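Mandelate racemase/muconate lactonizing enzyme family protein (Azoarcus sp., PDB 2QDE) is of unassigned function but belongs to the mandelate racemase/muconate lactonizing enzyme family of the enolase superfamily and carries a bound barium ion. Local coordinates at residues K7-P12 against K382-V387; G33-L38 against I47-D52; I135-V140 against P350-G355; L154-E159 against D334-R339. All coordinates share one frame; numbering follows the deposited sequence.

In the fold
Contacts 1 and 2 belong to one four-stranded antiparallel sheet of the N-terminal domain; contacts 3 and 4 lie together in the barrel domain. In contact 1 the C-terminal strand 385-387 forms an outer edge of the sheet, paired with 5-15 by four backbone hydrogen bonds, and several residues stay exposed. Contact 2, the 31-40/45-49 hairpin, is buried and ends in an Asx turn. Their centres are about 10 Å apart, joined through strands 5-15 and 31-40. Contact 3 is buried and has one backbone bond plus a leucine-phenylalanine contact. Contact 4, at the surface with its centre about 9 Å from that of contact 3, relies on side chains; Ser-338 bonds to Phe-352 between them.

Contact 1 (K7-P12 against K382-V387); sequences KVEVIP and KAARVV
An antiparallel strand pair closes one edge of the N-terminal domain's four-stranded sheet: 385-387, near the C-terminus of the chain, lies against 7-12 with their short axes at 169°. Val-8 with Val-387 and Val-10 with Arg-385 are hydrogen-bonded pairs, and Glu-9 with Val-386 is the non-hydrogen-bonded pair between them.

On the face of Glu-9 and Val-386, these two side chains run side by side and point the same way. Glu-9 CG is anti to its backbone N (chi1 165°) and comes 4.2 Å from Val-386 CG2, so its methylene part makes the contact. Lys-7 crosses the same valine obliquely. Its extended chain passes the other methyl, and Lys-7 CE lies 3.5 Å from Val-386 CG1, tighter than usual for two carbons. The valine is thus flanked on both branches.

The opposite face carries Val-8, Val-10, Arg-385 and Val-387. Cys-70 of helix 62-78 touches Val-10, Arg-385 and Val-387, while the Arg-385 guanidinium reaches a salt bridge with Asp-71. Before Arg-385, residues 382-384 are no longer strand, while 7-12 continues as one. Ile-11 CG1 meets Ala-384 CB at 4.0 Å, and the Pro-12 ring crosses Lys-382 obliquely, its CG 3.8 Å from Lys-382 CB. The lysine then leads away to a salt bridge with Asp-63 and a hydrogen bond with Gln-62.

The pairing is regular to its end: Val-8 N donates to Val-387 O over 2.9 Å, with an N-H...O angle of 172° and the donor nearly along the C=O axis.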
loop_
_atom_site.group_PDB
_atom_site.type_symbol
_atom_site.label_atom_id
_atom_site.label_comp_id
_atom_site.label_asym_id
_atom_site.label_seq_id
_atom_site.Cartn_x
_atom_site.Cartn_y
_atom_site.Cartn_z
ATOM N N LYS A 7 -25.618 -26.743 38.046
ATOM C CA LYS A 7 -26.883 -26.655 37.340
ATOM C C LYS A 7 -26.941 -25.415 36.458
ATOM O O LYS A 7 -26.602 -24.315 36.887
ATOM C CB LYS A 7 -28.015 -26.645 38.371
ATOM C CG LYS A 7 -29.432 -26.691 37.833
ATOM C CD LYS A 7 -30.396 -26.826 39.021
ATOM C CE LYS A 7 -31.780 -26.282 38.705
ATOM N NZ LYS A 7 -32.650 -26.233 39.927
ATOM N N VAL A 8 -27.367 -25.605 35.213
ATOM C CA VAL A 8 -27.481 -24.499 34.281
ATOM C C VAL A 8 -28.946 -24.373 33.883
ATOM O O VAL A 8 -29.542 -25.315 33.351
ATOM C CB VAL A 8 -26.597 -24.738 33.036
ATOM C CG1 VAL A 8 -26.737 -23.586 32.062
ATOM C CG2 VAL A 8 -25.148 -24.893 33.467
ATOM N N GLU A 9 -29.524 -23.206 34.150
ATOM C CA GLU A 9 -30.930 -22.956 33.855
ATOM C C GLU A 9 -31.177 -21.738 32.964
ATOM O O GLU A 9 -30.728 -20.633 33.269
ATOM C CB GLU A 9 -31.698 -22.799 35.176
ATOM C CG GLU A 9 -33.078 -22.179 35.045
ATOM C CD GLU A 9 -33.774 -22.039 36.385
ATOM O OE1 GLU A 9 -33.071 -22.022 37.419
ATOM O OE2 GLU A 9 -35.020 -21.933 36.407
ATOM N N VAL A 10 -31.912 -21.952 31.872
ATOM C CA VAL A 10 -32.240 -20.887 30.928
ATOM C C VAL A 10 -33.749 -20.685 30.863
ATOM O O VAL A 10 -34.486 -21.599 30.504
ATOM C CB VAL A 10 -31.719 -21.210 29.513
ATOM C CG1 VAL A 10 -32.082 -20.084 28.560
ATOM C CG2 VAL A 10 -30.213 -21.406 29.551
ATOM N N ILE A 11 -34.191 -19.480 31.210
ATOM C CA ILE A 11 -35.606 -19.125 31.236
ATOM C C ILE A 11 -35.994 -18.164 30.118
ATOM O O ILE A 11 -35.488 -17.039 30.051
ATOM C CB ILE A 11 -35.969 -18.434 32.572
ATOM C CG1 ILE A 11 -35.445 -19.258 33.746
ATOM C CG2 ILE A 11 -37.472 -18.228 32.663
ATOM C CD1 ILE A 11 -35.506 -18.532 35.060
ATOM N N PRO A 12 -36.914 -18.583 29.233
ATOM C CA PRO A 12 -37.345 -17.714 28.133
ATOM C C PRO A 12 -38.438 -16.751 28.608
ATOM O O PRO A 12 -39.488 -17.183 29.087
ATOM C CB PRO A 12 -37.865 -18.708 27.104
ATOM C CG PRO A 12 -38.508 -19.754 27.979
ATOM C CD PRO A 12 -37.501 -19.933 29.106
ATOM N N LYS A 382 -43.665 -21.711 25.877
ATOM C CA LYS A 382 -42.294 -22.098 26.182
ATOM C C LYS A 382 -42.080 -22.366 27.665
ATOM O O LYS A 382 -42.849 -21.917 28.515
ATOM C CB LYS A 382 -41.318 -21.017 25.706
ATOM C CG LYS A 382 -41.244 -20.898 24.192
ATOM C CD LYS A 382 -40.058 -20.053 23.717
ATOM C CE LYS A 382 -39.889 -20.188 22.203
ATOM N NZ LYS A 382 -38.871 -19.254 21.628
ATOM N N ALA A 383 -41.022 -23.105 27.967
ATOM C CA ALA A 383 -40.705 -23.445 29.338
ATOM C C ALA A 383 -39.213 -23.282 29.584
ATOM O O ALA A 383 -38.414 -23.298 28.649
ATOM C CB ALA A 383 -41.130 -24.881 29.628
ATOM N N ALA A 384 -38.848 -23.109 30.848
ATOM C CA ALA A 384 -37.453 -22.964 31.215
ATOM C C ALA A 384 -36.778 -24.303 30.978
ATOM O O ALA A 384 -37.419 -25.350 31.068
ATOM C CB ALA A 384 -37.334 -22.578 32.685
ATOM N N ARG A 385 -35.488 -24.273 30.665
ATOM C CA ARG A 385 -34.757 -25.506 30.447
ATOM C C ARG A 385 -33.665 -25.645 31.500
ATOM O O ARG A 385 -32.980 -24.671 31.825
ATOM C CB ARG A 385 -34.147 -25.532 29.051
ATOM C CG ARG A 385 -33.463 -26.836 28.779
ATOM C CD ARG A 385 -33.066 -26.988 27.337
ATOM N NE ARG A 385 -32.305 -28.220 27.160
ATOM C CZ ARG A 385 -31.709 -28.563 26.031
ATOM N NH1 ARG A 385 -31.791 -27.757 24.981
ATOM N NH2 ARG A 385 -31.043 -29.708 25.950
ATOM N N VAL A 386 -33.505 -26.855 32.032
ATOM C CA VAL A 386 -32.511 -27.109 33.072
ATOM C C VAL A 386 -31.602 -28.285 32.728
ATOM O O VAL A 386 -32.056 -29.316 32.228
ATOM C CB VAL A 386 -33.203 -27.385 34.435
ATOM C CG1 VAL A 386 -32.167 -27.633 35.518
ATOM C CG2 VAL A 386 -34.082 -26.205 34.818
ATOM N N VAL A 387 -30.310 -28.111 32.990
ATOM C CA VAL A 387 -29.313 -29.131 32.722
ATOM C C VAL A 387 -28.483 -29.326 33.980
ATOM O O VAL A 387 -28.007 -28.357 34.569
ATOM C CB VAL A 387 -28.345 -28.715 31.587
ATOM C CG1 VAL A 387 -27.493 -29.907 31.172
ATOM C CG2 VAL A 387 -29.118 -28.171 30.396
#

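Contact 2 (G33-L38 against I47-D52); sequences GVLLKL and IADAGD
Leu-35 CD2 presses on the carboxylate carbon of Asp-49, 3.4 Å from Asp-49 CG, and the two side chains cross obliquely in a non-hydrogen-bonded pair of the 31-40/45-49 beta hairpin. Leu-35 CG is anti to its carbonyl carbon (chi1 -65°), which brings the methyl in. On the same face Lys-37 CG lies alongside Ile-47 CG2 at 4.0 Å, both pointing the same way. On the other face Leu-36 and Ala-48 meet through their CB atoms.

The backbone fixes this register. Leu-36 N donates to Ala-48 O over 2.8 Å from above the carbonyl plane, whereas the return bond, Ala-48 N to Leu-36 O at 3.0 Å, is more bent (137°). Past Asp-49, Ala-50 N reaches Val-34 O at 2.9 Å, nearly along the C=O axis. The chain then turns: Asp-49 OD1 accepts from Gly-51 N at 2.9 Å, an Asx turn.

Further out, Ser-302 bonds Asp-49 OD2, giving this buried carboxylate a second partner, and Glu-371 forms a salt bridge with Lys-37. The hairpin edges the N-terminal domain's antiparallel sheet, bordering strand 5-15 through strand 31-40, while helices 62-78 and 101-119 pack on the face of Leu-36, the latter also reaching Ala-48.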
loop_
_atom_site.group_PDB
_atom_site.type_symbol
_atom_site.label_atom_id
_atom_site.label_comp_id
_atom_site.label_asym_id
_atom_site.label_seq_id
_atom_site.Cartn_x
_atom_site.Cartn_y
_atom_site.Cartn_z
ATOM N N GLY A 33 -36.604 -12.411 25.197
ATOM C CA GLY A 33 -35.232 -12.641 25.593
ATOM C C GLY A 33 -35.055 -13.884 26.428
ATOM O O GLY A 33 -35.917 -14.758 26.457
ATOM N N VAL A 34 -33.937 -13.959 27.135
ATOM C CA VAL A 34 -33.651 -15.115 27.953
ATOM C C VAL A 34 -32.928 -14.727 29.236
ATOM O O VAL A 34 -32.154 -13.773 29.252
ATOM C CB VAL A 34 -32.794 -16.116 27.133
ATOM C CG1 VAL A 34 -31.673 -16.680 27.969
ATOM C CG2 VAL A 34 -33.674 -17.227 26.597
ATOM N N LEU A 35 -33.209 -15.459 30.312
ATOM C CA LEU A 35 -32.543 -15.241 31.589
ATOM C C LEU A 35 -31.730 -16.498 31.854
ATOM O O LEU A 35 -32.161 -17.607 31.525
ATOM C CB LEU A 35 -33.540 -15.039 32.731
ATOM C CG LEU A 35 -34.464 -13.819 32.742
ATOM C CD1 LEU A 35 -35.127 -13.739 34.113
ATOM C CD2 LEU A 35 -33.687 -12.532 32.461
ATOM N N LEU A 36 -30.556 -16.325 32.445
ATOM C CA LEU A 36 -29.678 -17.444 32.743
ATOM C C LEU A 36 -29.379 -17.535 34.230
ATOM O O LEU A 36 -29.187 -16.523 34.904
ATOM C CB LEU A 36 -28.355 -17.289 31.987
ATOM C CG LEU A 36 -27.220 -18.268 32.323
ATOM C CD1 LEU A 36 -27.611 -19.687 31.923
ATOM C CD2 LEU A 36 -25.953 -17.843 31.597
ATOM N N LYS A 37 -29.341 -18.758 34.735
ATOM C CA LYS A 37 -29.004 -18.985 36.128
ATOM C C LYS A 37 -27.958 -20.077 36.192
ATOM O O LYS A 37 -28.178 -21.184 35.696
ATOM C CB LYS A 37 -30.229 -19.407 36.948
ATOM C CG LYS A 37 -31.188 -18.278 37.259
ATOM C CD LYS A 37 -32.326 -18.757 38.156
ATOM C CE LYS A 37 -33.352 -17.650 38.399
ATOM N NZ LYS A 37 -34.517 -18.143 39.206
ATOM N N LEU A 38 -26.812 -19.753 36.782
ATOM C CA LEU A 38 -25.735 -20.713 36.951
ATOM C C LEU A 38 -25.691 -21.052 38.437
ATOM O O LEU A 38 -25.178 -20.276 39.249
ATOM C CB LEU A 38 -24.396 -20.121 36.506
ATOM C CG LEU A 38 -24.261 -19.693 35.041
ATOM C CD1 LEU A 38 -22.810 -19.296 34.777
ATOM C CD2 LEU A 38 -24.679 -20.829 34.112
ATOM N N ILE A 47 -26.780 -14.892 38.049
ATOM C CA ILE A 47 -27.878 -14.592 37.130
ATOM C C ILE A 47 -27.497 -13.616 36.024
ATOM O O ILE A 47 -26.567 -12.825 36.172
ATOM C CB ILE A 47 -29.092 -14.000 37.882
ATOM C CG1 ILE A 47 -28.701 -12.674 38.547
ATOM C CG2 ILE A 47 -29.579 -14.987 38.927
ATOM C CD1 ILE A 47 -29.851 -11.971 39.237
ATOM N N ALA A 48 -28.231 -13.670 34.916
ATOM C CA ALA A 48 -27.978 -12.785 33.778
ATOM C C ALA A 48 -29.206 -12.690 32.880
ATOM O O ALA A 48 -30.036 -13.601 32.854
ATOM C CB ALA A 48 -26.786 -13.287 32.972
ATOM N N ASP A 49 -29.303 -11.578 32.152
ATOM C CA ASP A 49 -30.409 -11.298 31.235
ATOM C C ASP A 49 -29.793 -10.987 29.869
ATOM O O ASP A 49 -29.094 -9.981 29.727
ATOM C CB ASP A 49 -31.182 -10.070 31.728
ATOM C CG ASP A 49 -32.464 -9.809 30.938
ATOM O OD1 ASP A 49 -32.654 -10.394 29.845
ATOM O OD2 ASP A 49 -33.285 -8.996 31.420
ATOM N N ALA A 50 -30.044 -11.840 28.879
ATOM C CA ALA A 50 -29.496 -11.636 27.541
ATOM C C ALA A 50 -30.034 -10.352 26.920
ATOM O O ALA A 50 -29.374 -9.717 26.086
ATOM C CB ALA A 50 -29.839 -12.823 26.646
ATOM N N GLY A 51 -31.236 -9.977 27.342
ATOM C CA GLY A 51 -31.869 -8.790 26.812
ATOM C C GLY A 51 -32.628 -9.167 25.554
ATOM O O GLY A 51 -32.812 -10.345 25.254
ATOM N N ASP A 52 -33.063 -8.161 24.812
ATOM C CA ASP A 52 -33.811 -8.380 23.588
ATOM C C ASP A 52 -33.023 -9.157 22.524
ATOM O O ASP A 52 -31.797 -9.104 22.475
ATOM C CB ASP A 52 -34.253 -7.024 23.033
ATOM C CG ASP A 52 -35.141 -7.155 21.817
ATOM O OD1 ASP A 52 -35.985 -8.071 21.799
ATOM O OD2 ASP A 52 -34.998 -6.332 20.883
#

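Contact 3 (I135-V140 against P350-G355); sequences IPLGLV and PRFEGG
The two backbones meet at one point, where Leu-137 and Gly-355 have their CA atoms 5.5 Å apart. Leu-137 N donates to Gly-355 O over 3.0 Å, with an N-H...O angle of 159° and the donor in the carbonyl plane. The bond falls where strand 135-140 is interrupted by a short irregular section. Across from it, Gly-354 and Gly-355 turn the chain with positive phi, 80° at Gly-355. At that residue's backbone angles a beta carbon would collide with the carbonyl oxygen of Gly-354, which accounts for the glycine. This turn links strands 351-353 and 356-358.

Leu-137 contributes the main side-chain contact. Its CG is anti to the carbonyl carbon (chi1 -59°), and the chain reaches the Phe-352 ring at its edge and in its plane. Leu-137 CD1 is 3.6 Å from Phe-352 CD1 and nearly as close to the next ring carbon; the two side chains cross at about a right angle. This is therefore an edge contact by a methyl group, without stacking. Leu-137 CB also lies 3.7 Å from Gly-355 O, so the same residue touches that carbonyl through both backbone and side chain.

Leu-357 of the intervening strand 356-358 packs against both Leu-137 and Phe-352, while its backbone pairs with Ile-135. Strand 135-140 stands between parallel strand 164-167 and antiparallel strand 356-358, and helix 328-332 lies against Phe-352 through Pro-329 and Leu-330 and against Leu-139 through His-331.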
loop_
_atom_site.group_PDB
_atom_site.type_symbol
_atom_site.label_atom_id
_atom_site.label_comp_id
_atom_site.label_asym_id
_atom_site.label_seq_id
_atom_site.Cartn_x
_atom_site.Cartn_y
_atom_site.Cartn_z
ATOM N N ILE A 135 -22.428 7.516 35.401
ATOM C CA ILE A 135 -22.246 7.507 33.960
ATOM C C ILE A 135 -23.203 8.429 33.226
ATOM O O ILE A 135 -24.420 8.224 33.261
ATOM C CB ILE A 135 -22.459 6.069 33.430
ATOM C CG1 ILE A 135 -21.633 5.091 34.265
ATOM C CG2 ILE A 135 -22.117 5.988 31.948
ATOM C CD1 ILE A 135 -22.083 3.649 34.133
ATOM N N PRO A 136 -22.671 9.455 32.545
ATOM C CA PRO A 136 -23.540 10.375 31.805
ATOM C C PRO A 136 -24.164 9.638 30.614
ATOM O O PRO A 136 -23.475 8.915 29.884
ATOM C CB PRO A 136 -22.580 11.490 31.384
ATOM C CG PRO A 136 -21.264 10.772 31.249
ATOM C CD PRO A 136 -21.260 9.871 32.460
ATOM N N LEU A 137 -25.467 9.831 30.420
ATOM C CA LEU A 137 -26.187 9.157 29.352
ATOM C C LEU A 137 -26.803 10.052 28.287
ATOM O O LEU A 137 -27.053 11.239 28.499
ATOM C CB LEU A 137 -27.311 8.305 29.947
ATOM C CG LEU A 137 -26.961 7.202 30.944
ATOM C CD1 LEU A 137 -28.248 6.699 31.611
ATOM C CD2 LEU A 137 -26.234 6.066 30.228
ATOM N N GLY A 138 -27.048 9.432 27.138
ATOM C CA GLY A 138 -27.695 10.071 26.010
ATOM C C GLY A 138 -28.857 9.127 25.751
ATOM O O GLY A 138 -28.881 8.040 26.331
ATOM N N LEU A 139 -29.807 9.489 24.895
ATOM C CA LEU A 139 -30.946 8.598 24.665
ATOM C C LEU A 139 -31.476 8.581 23.240
ATOM O O LEU A 139 -31.465 9.606 22.554
ATOM C CB LEU A 139 -32.084 8.987 25.609
ATOM C CG LEU A 139 -32.838 7.872 26.326
ATOM C CD1 LEU A 139 -31.904 7.176 27.315
ATOM C CD2 LEU A 139 -34.041 8.472 27.054
ATOM N N VAL A 140 -31.943 7.411 22.804
ATOM C CA VAL A 140 -32.514 7.241 21.467
ATOM C C VAL A 140 -34.009 7.548 21.564
ATOM O O VAL A 140 -34.665 7.105 22.502
ATOM C CB VAL A 140 -32.381 5.783 20.967
ATOM C CG1 VAL A 140 -32.852 5.688 19.520
ATOM C CG2 VAL A 140 -30.950 5.318 21.082
ATOM N N PRO A 350 -31.009 -0.445 38.564
ATOM C CA PRO A 350 -29.934 0.535 38.758
ATOM C C PRO A 350 -30.503 1.949 38.652
ATOM O O PRO A 350 -31.423 2.202 37.866
ATOM C CB PRO A 350 -28.967 0.204 37.628
ATOM C CG PRO A 350 -29.100 -1.284 37.523
ATOM C CD PRO A 350 -30.599 -1.495 37.613
ATOM N N ARG A 351 -29.949 2.867 39.435
ATOM C CA ARG A 351 -30.428 4.242 39.455
ATOM C C ARG A 351 -30.155 5.087 38.207
ATOM O O ARG A 351 -29.008 5.325 37.830
ATOM C CB ARG A 351 -29.875 4.958 40.691
ATOM C CG ARG A 351 -30.321 6.404 40.825
ATOM C CD ARG A 351 -30.370 6.825 42.285
ATOM N NE ARG A 351 -29.062 7.139 42.857
ATOM C CZ ARG A 351 -28.507 8.352 42.833
ATOM N NH1 ARG A 351 -29.146 9.365 42.257
ATOM N NH2 ARG A 351 -27.326 8.560 43.402
ATOM N N PHE A 352 -31.238 5.534 37.579
ATOM C CA PHE A 352 -31.183 6.395 36.404
ATOM C C PHE A 352 -31.801 7.691 36.910
ATOM O O PHE A 352 -33.005 7.741 37.181
ATOM C CB PHE A 352 -32.052 5.839 35.279
ATOM C CG PHE A 352 -31.467 4.644 34.585
ATOM C CD1 PHE A 352 -30.579 4.806 33.523
ATOM C CD2 PHE A 352 -31.828 3.357 34.972
ATOM C CE1 PHE A 352 -30.057 3.698 32.855
ATOM C CE2 PHE A 352 -31.315 2.241 34.317
ATOM C CZ PHE A 352 -30.429 2.411 33.251
ATOM N N GLU A 353 -30.991 8.735 37.037
ATOM C CA GLU A 353 -31.491 10.006 37.537
ATOM C C GLU A 353 -30.734 11.204 36.963
ATOM O O GLU A 353 -29.505 11.189 36.881
ATOM C CB GLU A 353 -31.387 10.017 39.064
ATOM C CG GLU A 353 -32.106 11.179 39.733
ATOM C CD GLU A 353 -31.749 11.297 41.202
ATOM O OE1 GLU A 353 -31.686 10.250 41.884
ATOM O OE2 GLU A 353 -31.533 12.435 41.676
ATOM N N GLY A 354 -31.477 12.236 36.571
ATOM C CA GLY A 354 -30.869 13.433 36.017
ATOM C C GLY A 354 -30.015 13.190 34.785
ATOM O O GLY A 354 -29.076 13.944 34.526
ATOM N N GLY A 355 -30.339 12.150 34.019
ATOM C CA GLY A 355 -29.571 11.850 32.823
ATOM C C GLY A 355 -28.274 11.115 33.119
ATOM O O GLY A 355 -27.350 11.123 32.303
#

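Contact 4 (L154-E159 against D334-R339); sequences LAVLRE and DCLNSR
Helix 146-159 of the barrel domain packs residues 155-159 against the irregular chain that follows helix 328-332, and Leu-336 is the side chain that this loop lays against the helix. Its CG is anti to the carbonyl carbon (chi1 -62°), which sends CD1 to the Ala-155 carbonyl and CD2 to Val-156. Leu-336 CD1 lies 3.8 Å from Ala-155 O, and Leu-336 CD2 is 4.0 Å from Val-156 CG2, the leucine and valine crossing at about a right angle.

Glu-159 runs along the CB end of the leucine. It starts with CG anti to the backbone N (chi1 -176°) and then bends at chi2, so that it slides past Leu-336 in the opposite direction. Glu-159 CG sits 3.7 Å from Leu-336 CB: the methylene part packs while the carboxylate travels on to Asn-337. Asn-337 has its CG in the crowded position between backbone N and carbonyl carbon, directing its amide at the acid.

Inward, Leu-139 of strand 135-140 touches both Val-156 and Leu-336, connecting this surface contact to the barrel wall. The polar tip is loose: Asn-337 ND2 gives a weak hydrogen bond to Glu-159 OE2 at 3.4 Å, nearly straight, with amide and carboxylate planes 61° apart.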
loop_
_atom_site.group_PDB
_atom_site.type_symbol
_atom_site.label_atom_id
_atom_site.label_comp_id
_atom_site.label_asym_id
_atom_site.label_seq_id
_atom_site.Cartn_x
_atom_site.Cartn_y
_atom_site.Cartn_z
ATOM N N LEU A 154 -37.059 17.433 23.553
ATOM C CA LEU A 154 -37.024 18.481 24.560
ATOM C C LEU A 154 -37.213 17.908 25.963
ATOM O O LEU A 154 -36.553 18.339 26.901
ATOM C CB LEU A 154 -38.106 19.522 24.265
ATOM C CG LEU A 154 -37.862 20.396 23.030
ATOM C CD1 LEU A 154 -39.117 21.188 22.690
ATOM C CD2 LEU A 154 -36.692 21.332 23.307
ATOM N N ALA A 155 -38.109 16.936 26.104
ATOM C CA ALA A 155 -38.362 16.310 27.402
ATOM C C ALA A 155 -37.098 15.604 27.888
ATOM O O ALA A 155 -36.726 15.704 29.056
ATOM C CB ALA A 155 -39.505 15.305 27.287
ATOM N N VAL A 156 -36.445 14.889 26.976
ATOM C CA VAL A 156 -35.220 14.164 27.289
ATOM C C VAL A 156 -34.121 15.122 27.736
ATOM O O VAL A 156 -33.425 14.864 28.717
ATOM C CB VAL A 156 -34.722 13.372 26.062
ATOM C CG1 VAL A 156 -33.307 12.871 26.302
ATOM C CG2 VAL A 156 -35.659 12.198 25.797
ATOM N N LEU A 157 -33.967 16.229 27.015
ATOM C CA LEU A 157 -32.954 17.214 27.364
ATOM C C LEU A 157 -33.272 17.852 28.715
ATOM O O LEU A 157 -32.370 18.093 29.518
ATOM C CB LEU A 157 -32.855 18.286 26.271
ATOM C CG LEU A 157 -32.235 17.785 24.958
ATOM C CD1 LEU A 157 -32.410 18.821 23.864
ATOM C CD2 LEU A 157 -30.762 17.464 25.180
ATOM N N ARG A 158 -34.552 18.114 28.972
ATOM C CA ARG A 158 -34.954 18.716 30.247
ATOM C C ARG A 158 -34.614 17.814 31.431
ATOM O O ARG A 158 -34.306 18.297 32.523
ATOM C CB ARG A 158 -36.459 19.027 30.251
ATOM C CG ARG A 158 -36.790 20.469 29.875
ATOM C CD ARG A 158 -38.278 20.789 30.044
ATOM N NE ARG A 158 -39.075 20.369 28.891
ATOM C CZ ARG A 158 -39.957 19.373 28.908
ATOM N NH1 ARG A 158 -40.163 18.683 30.028
ATOM N NH2 ARG A 158 -40.631 19.064 27.806
ATOM N N GLU A 159 -34.661 16.503 31.209
ATOM C CA GLU A 159 -34.361 15.534 32.258
ATOM C C GLU A 159 -32.871 15.513 32.600
ATOM O O GLU A 159 -32.488 15.089 33.693
ATOM C CB GLU A 159 -34.823 14.142 31.822
ATOM C CG GLU A 159 -34.645 13.041 32.866
ATOM C CD GLU A 159 -35.301 13.367 34.193
ATOM O OE1 GLU A 159 -36.384 13.997 34.192
ATOM O OE2 GLU A 159 -34.734 12.980 35.246
ATOM N N ASP A 334 -41.082 3.045 29.583
ATOM C CA ASP A 334 -41.450 4.347 29.033
ATOM C C ASP A 334 -41.372 5.504 30.041
ATOM O O ASP A 334 -42.378 6.125 30.366
ATOM C CB ASP A 334 -42.858 4.252 28.427
ATOM C CG ASP A 334 -43.223 5.464 27.592
ATOM O OD1 ASP A 334 -42.329 6.045 26.951
ATOM O OD2 ASP A 334 -44.411 5.834 27.555
ATOM N N CYS A 335 -40.167 5.788 30.527
ATOM C CA CYS A 335 -39.943 6.881 31.475
ATOM C C CYS A 335 -38.529 7.422 31.272
ATOM O O CYS A 335 -37.776 6.888 30.448
ATOM C CB CYS A 335 -40.124 6.394 32.914
ATOM S SG CYS A 335 -39.253 4.873 33.271
ATOM N N LEU A 336 -38.162 8.463 32.016
ATOM C CA LEU A 336 -36.840 9.070 31.854
ATOM C C LEU A 336 -35.898 8.884 33.033
ATOM O O LEU A 336 -34.728 9.256 32.961
ATOM C CB LEU A 336 -36.991 10.560 31.534
ATOM C CG LEU A 336 -37.739 10.840 30.227
ATOM C CD1 LEU A 336 -38.013 12.320 30.089
ATOM C CD2 LEU A 336 -36.917 10.322 29.049
ATOM N N ASN A 337 -36.417 8.341 34.126
ATOM C CA ASN A 337 -35.605 8.056 35.303
ATOM C C ASN A 337 -36.163 6.787 35.935
ATOM O O ASN A 337 -37.292 6.382 35.635
ATOM C CB ASN A 337 -35.602 9.233 36.290
ATOM C CG ASN A 337 -36.986 9.720 36.620
ATOM O OD1 ASN A 337 -37.795 8.987 37.194
ATOM N ND2 ASN A 337 -37.274 10.963 36.255
ATOM N N SER A 338 -35.371 6.150 36.787
ATOM C CA SER A 338 -35.768 4.890 37.414
ATOM C C SER A 338 -36.690 4.958 38.627
ATOM O O SER A 338 -37.180 3.920 39.080
ATOM C CB SER A 338 -34.520 4.094 37.790
ATOM O OG SER A 338 -33.704 4.840 38.676
ATOM N N ARG A 339 -36.917 6.145 39.182
ATOM C CA ARG A 339 -37.810 6.220 40.336
ATOM C C ARG A 339 -39.224 5.924 39.839
ATOM O O ARG A 339 -40.092 5.519 40.606
ATOM C CB ARG A 339 -37.748 7.598 41.015
ATOM C CG ARG A 339 -37.623 8.767 40.068
ATOM C CD ARG A 339 -37.954 10.096 40.747
ATOM N NE ARG A 339 -39.393 10.222 40.980
ATOM C CZ ARG A 339 -40.009 11.358 41.307
ATOM N NH1 ARG A 339 -39.313 12.483 41.446
ATOM N NH2 ARG A 339 -41.328 11.368 41.489
#